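Long-range contact in BfpC (Escherichia coli, PDB 3VHJ), which takes part in type IV pilus biogenesis as a membrane protein, of which this is the N-terminal cytoplasmic domain: residues L6-V18 against L88-G100. The protein carries 1 engineered substitution. Residues are numbered along the deposited sequence; the frame is centred on the assembly and turned at random.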
# COMPACT_ATOMS: atom_id res chain seq x y z
N LEU A 6 5.89 12.49 0.43
CA LEU A 6 6.23 11.08 0.58
C LEU A 6 5.06 10.16 0.24
O LEU A 6 5.26 8.99 -0.10
CB LEU A 6 6.66 10.79 2.02
CG LEU A 6 8.15 10.69 2.36
CD1 LEU A 6 8.31 10.69 3.88
CD2 LEU A 6 8.74 9.42 1.75
N GLY A 7 3.84 10.67 0.36
CA GLY A 7 2.67 9.86 0.09
C GLY A 7 2.19 9.77 -1.34
O GLY A 7 1.14 9.17 -1.60
N VAL A 8 2.93 10.34 -2.29
CA VAL A 8 2.50 10.28 -3.68
C VAL A 8 3.56 9.68 -4.58
O VAL A 8 4.65 10.23 -4.74
CB VAL A 8 2.11 11.69 -4.21
CG1 VAL A 8 1.64 11.60 -5.65
CG2 VAL A 8 1.01 12.28 -3.34
N ALA A 9 3.23 8.55 -5.20
CA ALA A 9 4.18 7.89 -6.08
C ALA A 9 3.80 8.08 -7.53
O ALA A 9 2.62 8.25 -7.86
CB ALA A 9 4.25 6.40 -5.75
N VAL A 10 4.80 8.07 -8.40
CA VAL A 10 4.56 8.20 -9.84
C VAL A 10 5.00 6.89 -10.48
O VAL A 10 6.11 6.41 -10.24
CB VAL A 10 5.39 9.34 -10.48
CG1 VAL A 10 5.19 9.32 -12.00
CG2 VAL A 10 4.96 10.68 -9.92
N ILE A 11 4.12 6.30 -11.27
CA ILE A 11 4.42 5.07 -11.98
C ILE A 11 3.95 5.32 -13.39
O ILE A 11 2.75 5.30 -13.67
CB ILE A 11 3.68 3.87 -11.38
CG1 ILE A 11 4.08 3.69 -9.91
CG2 ILE A 11 4.02 2.60 -12.16
CD1 ILE A 11 3.22 2.69 -9.16
N GLY A 12 4.89 5.59 -14.29
CA GLY A 12 4.53 5.87 -15.66
C GLY A 12 3.85 7.23 -15.73
O GLY A 12 4.40 8.23 -15.26
N SER A 13 2.65 7.27 -16.30
CA SER A 13 1.92 8.53 -16.42
C SER A 13 0.86 8.65 -15.33
O SER A 13 -0.00 9.52 -15.40
CB SER A 13 1.24 8.63 -17.79
OG SER A 13 0.20 7.67 -17.91
N LYS A 14 0.93 7.77 -14.33
CA LYS A 14 -0.07 7.80 -13.26
C LYS A 14 0.51 8.16 -11.89
O LYS A 14 1.66 7.85 -11.58
CB LYS A 14 -0.76 6.44 -13.15
CG LYS A 14 -1.39 5.93 -14.45
CD LYS A 14 -2.53 6.81 -14.92
CE LYS A 14 -3.15 6.24 -16.19
NZ LYS A 14 -4.23 7.11 -16.74
N GLN A 15 -0.31 8.80 -11.08
CA GLN A 15 0.08 9.19 -9.74
C GLN A 15 -0.78 8.39 -8.78
O GLN A 15 -1.98 8.19 -9.02
CB GLN A 15 -0.12 10.70 -9.54
CG GLN A 15 0.92 11.53 -10.30
CD GLN A 15 0.63 13.02 -10.30
OE1 GLN A 15 1.39 13.81 -10.88
NE2 GLN A 15 -0.46 13.42 -9.66
N TYR A 16 -0.18 7.90 -7.70
CA TYR A 16 -0.89 7.09 -6.72
C TYR A 16 -0.57 7.48 -5.30
O TYR A 16 0.55 7.87 -4.99
CB TYR A 16 -0.50 5.62 -6.86
CG TYR A 16 -0.76 5.02 -8.21
CD1 TYR A 16 -1.99 4.44 -8.50
CD2 TYR A 16 0.23 4.98 -9.19
CE1 TYR A 16 -2.23 3.82 -9.73
CE2 TYR A 16 0.00 4.38 -10.42
CZ TYR A 16 -1.23 3.80 -10.68
OH TYR A 16 -1.46 3.17 -11.89
N ALA A 17 -1.57 7.35 -4.43
CA ALA A 17 -1.40 7.63 -3.02
C ALA A 17 -0.76 6.38 -2.43
O ALA A 17 -1.30 5.28 -2.60
CB ALA A 17 -2.76 7.90 -2.37
N VAL A 18 0.38 6.54 -1.77
CA VAL A 18 1.06 5.42 -1.14
C VAL A 18 1.32 5.76 0.33
O VAL A 18 1.12 6.90 0.75
CB VAL A 18 2.42 5.09 -1.84
CG1 VAL A 18 2.17 4.64 -3.27
CG2 VAL A 18 3.33 6.32 -1.84
N LEU A 88 9.94 -4.77 -2.91
CA LEU A 88 10.64 -3.50 -2.75
C LEU A 88 10.67 -2.98 -4.19
O LEU A 88 11.19 -3.65 -5.08
CB LEU A 88 12.06 -3.75 -2.24
CG LEU A 88 13.04 -2.57 -2.22
CD1 LEU A 88 12.55 -1.48 -1.29
CD2 LEU A 88 14.41 -3.08 -1.78
N PHE A 89 10.11 -1.80 -4.41
CA PHE A 89 10.03 -1.23 -5.75
C PHE A 89 10.38 0.24 -5.82
O PHE A 89 9.98 1.02 -4.97
CB PHE A 89 8.61 -1.34 -6.30
CG PHE A 89 8.06 -2.73 -6.39
CD1 PHE A 89 8.30 -3.52 -7.51
CD2 PHE A 89 7.24 -3.23 -5.39
CE1 PHE A 89 7.71 -4.77 -7.64
CE2 PHE A 89 6.64 -4.48 -5.50
CZ PHE A 89 6.88 -5.25 -6.63
N PRO A 90 11.13 0.65 -6.86
CA PRO A 90 11.49 2.06 -7.01
C PRO A 90 10.35 2.68 -7.82
O PRO A 90 9.92 2.10 -8.82
CB PRO A 90 12.77 2.02 -7.85
CG PRO A 90 13.14 0.54 -7.96
CD PRO A 90 11.85 -0.19 -7.83
N ALA A 91 9.84 3.83 -7.39
CA ALA A 91 8.79 4.50 -8.15
C ALA A 91 9.55 5.38 -9.15
O ALA A 91 10.78 5.41 -9.13
CB ALA A 91 7.92 5.36 -7.24
N ASP A 92 8.83 6.09 -10.01
CA ASP A 92 9.50 6.93 -11.01
C ASP A 92 9.93 8.29 -10.49
O ASP A 92 10.68 9.00 -11.17
CB ASP A 92 8.60 7.14 -12.23
CG ASP A 92 8.33 5.86 -12.98
OD1 ASP A 92 9.05 4.87 -12.75
OD2 ASP A 92 7.41 5.85 -13.82
N ASN A 93 9.49 8.65 -9.29
CA ASN A 93 9.81 9.96 -8.74
C ASN A 93 10.72 9.99 -7.51
O ASN A 93 10.40 10.65 -6.52
CB ASN A 93 8.50 10.70 -8.44
CG ASN A 93 7.62 9.95 -7.46
OD1 ASN A 93 7.61 8.72 -7.43
ND2 ASN A 93 6.85 10.70 -6.66
N GLU A 94 11.85 9.30 -7.58
CA GLU A 94 12.81 9.30 -6.48
C GLU A 94 12.23 8.75 -5.19
O GLU A 94 12.63 9.15 -4.09
CB GLU A 94 13.30 10.73 -6.20
CG GLU A 94 13.48 11.62 -7.43
CD GLU A 94 14.69 11.24 -8.24
OE1 GLU A 94 15.09 12.04 -9.12
OE2 GLU A 94 15.25 10.15 -8.00
N LEU A 95 11.27 7.84 -5.30
CA LEU A 95 10.65 7.28 -4.11
C LEU A 95 10.75 5.76 -4.15
O LEU A 95 10.68 5.15 -5.22
CB LEU A 95 9.19 7.71 -4.05
CG LEU A 95 8.36 7.47 -2.79
CD1 LEU A 95 8.89 8.33 -1.64
CD2 LEU A 95 6.90 7.83 -3.09
N TRP A 96 10.92 5.15 -2.98
CA TRP A 96 11.00 3.70 -2.89
C TRP A 96 9.76 3.19 -2.17
O TRP A 96 9.34 3.75 -1.16
CB TRP A 96 12.26 3.27 -2.14
CG TRP A 96 13.46 3.41 -3.00
CD1 TRP A 96 14.20 4.54 -3.20
CD2 TRP A 96 14.01 2.41 -3.85
NE1 TRP A 96 15.18 4.30 -4.14
CE2 TRP A 96 15.09 3.00 -4.55
CE3 TRP A 96 13.71 1.06 -4.10
CZ2 TRP A 96 15.85 2.30 -5.49
CZ3 TRP A 96 14.47 0.36 -5.02
CH2 TRP A 96 15.53 0.98 -5.71
N LEU A 97 9.19 2.11 -2.70
CA LEU A 97 7.98 1.53 -2.14
C LEU A 97 8.20 0.11 -1.63
O LEU A 97 8.91 -0.68 -2.25
CB LEU A 97 6.89 1.50 -3.22
CG LEU A 97 6.63 2.80 -3.99
CD1 LEU A 97 5.62 2.52 -5.09
CD2 LEU A 97 6.13 3.88 -3.03
N VAL A 98 7.59 -0.20 -0.49
CA VAL A 98 7.66 -1.55 0.07
C VAL A 98 6.21 -1.92 0.33
O VAL A 98 5.53 -1.26 1.11
CB VAL A 98 8.45 -1.60 1.40
CG1 VAL A 98 8.44 -3.04 1.94
CG2 VAL A 98 9.88 -1.14 1.16
N ILE A 99 5.73 -2.95 -0.35
CA ILE A 99 4.35 -3.37 -0.23
C ILE A 99 4.20 -4.85 0.10
O ILE A 99 5.13 -5.62 -0.06
CB ILE A 99 3.57 -3.05 -1.52
CG1 ILE A 99 4.08 -3.93 -2.67
CG2 ILE A 99 3.78 -1.59 -1.90
CD1 ILE A 99 3.35 -3.68 -3.98
N GLY A 100 3.01 -5.22 0.56
CA GLY A 100 2.75 -6.61 0.90
C GLY A 100 1.26 -6.87 1.05
O GLY A 100 0.57 -6.13 1.75
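Asn93 holds CG between its backbone N and carbonyl carbon (chi1 59°), which lays its amide along the backbone of Val8 to Val10. Asp92 turns CG anti to its carbonyl carbon (chi1 -65°), and its carboxylate reaches Gly12. The amide of Asn93 uses both ends. Asn93 ND2 donates to Val8 O at 3.0 Å, with that oxygen nearly in the amide plane. Asn93 OD1 accepts from Val10 N at 3.0 Å, but this N-H comes from above the carbonyl plane. Val10 CG2 packs on Asn93 CG at 3.7 Å. The backbone joins in where Asp92 N donates to Val10 O at 2.7 Å. Asp92 OD2 takes Gly12 N at 2.6 Å on its anti side, somewhat out of the carboxylate plane, in the type II' turn of the hairpin 8-17. Strand 8-11 is an edge strand of its sheet, and the loop linking antiparallel strands 85-90 and 96-101 docks on it. Without this amide, as with an alanine at Asn93, Val8 O and Val10 N would probably lose these partners, and Val10 CG2 its packing surface. Beside these polar bonds, Ala9 CB meets Ala91 CB and Leu95 CD2. Leu97 CD2 lies 3.9 Å from Val18 CG2, and Leu74 of helix 74-77 touches both residues. Farther along, the side chains of Leu95 and Leu6 cross at about a right angle, with Leu95 CD1 3.6 Å from Leu6 CD2, and His114 touches both leucines.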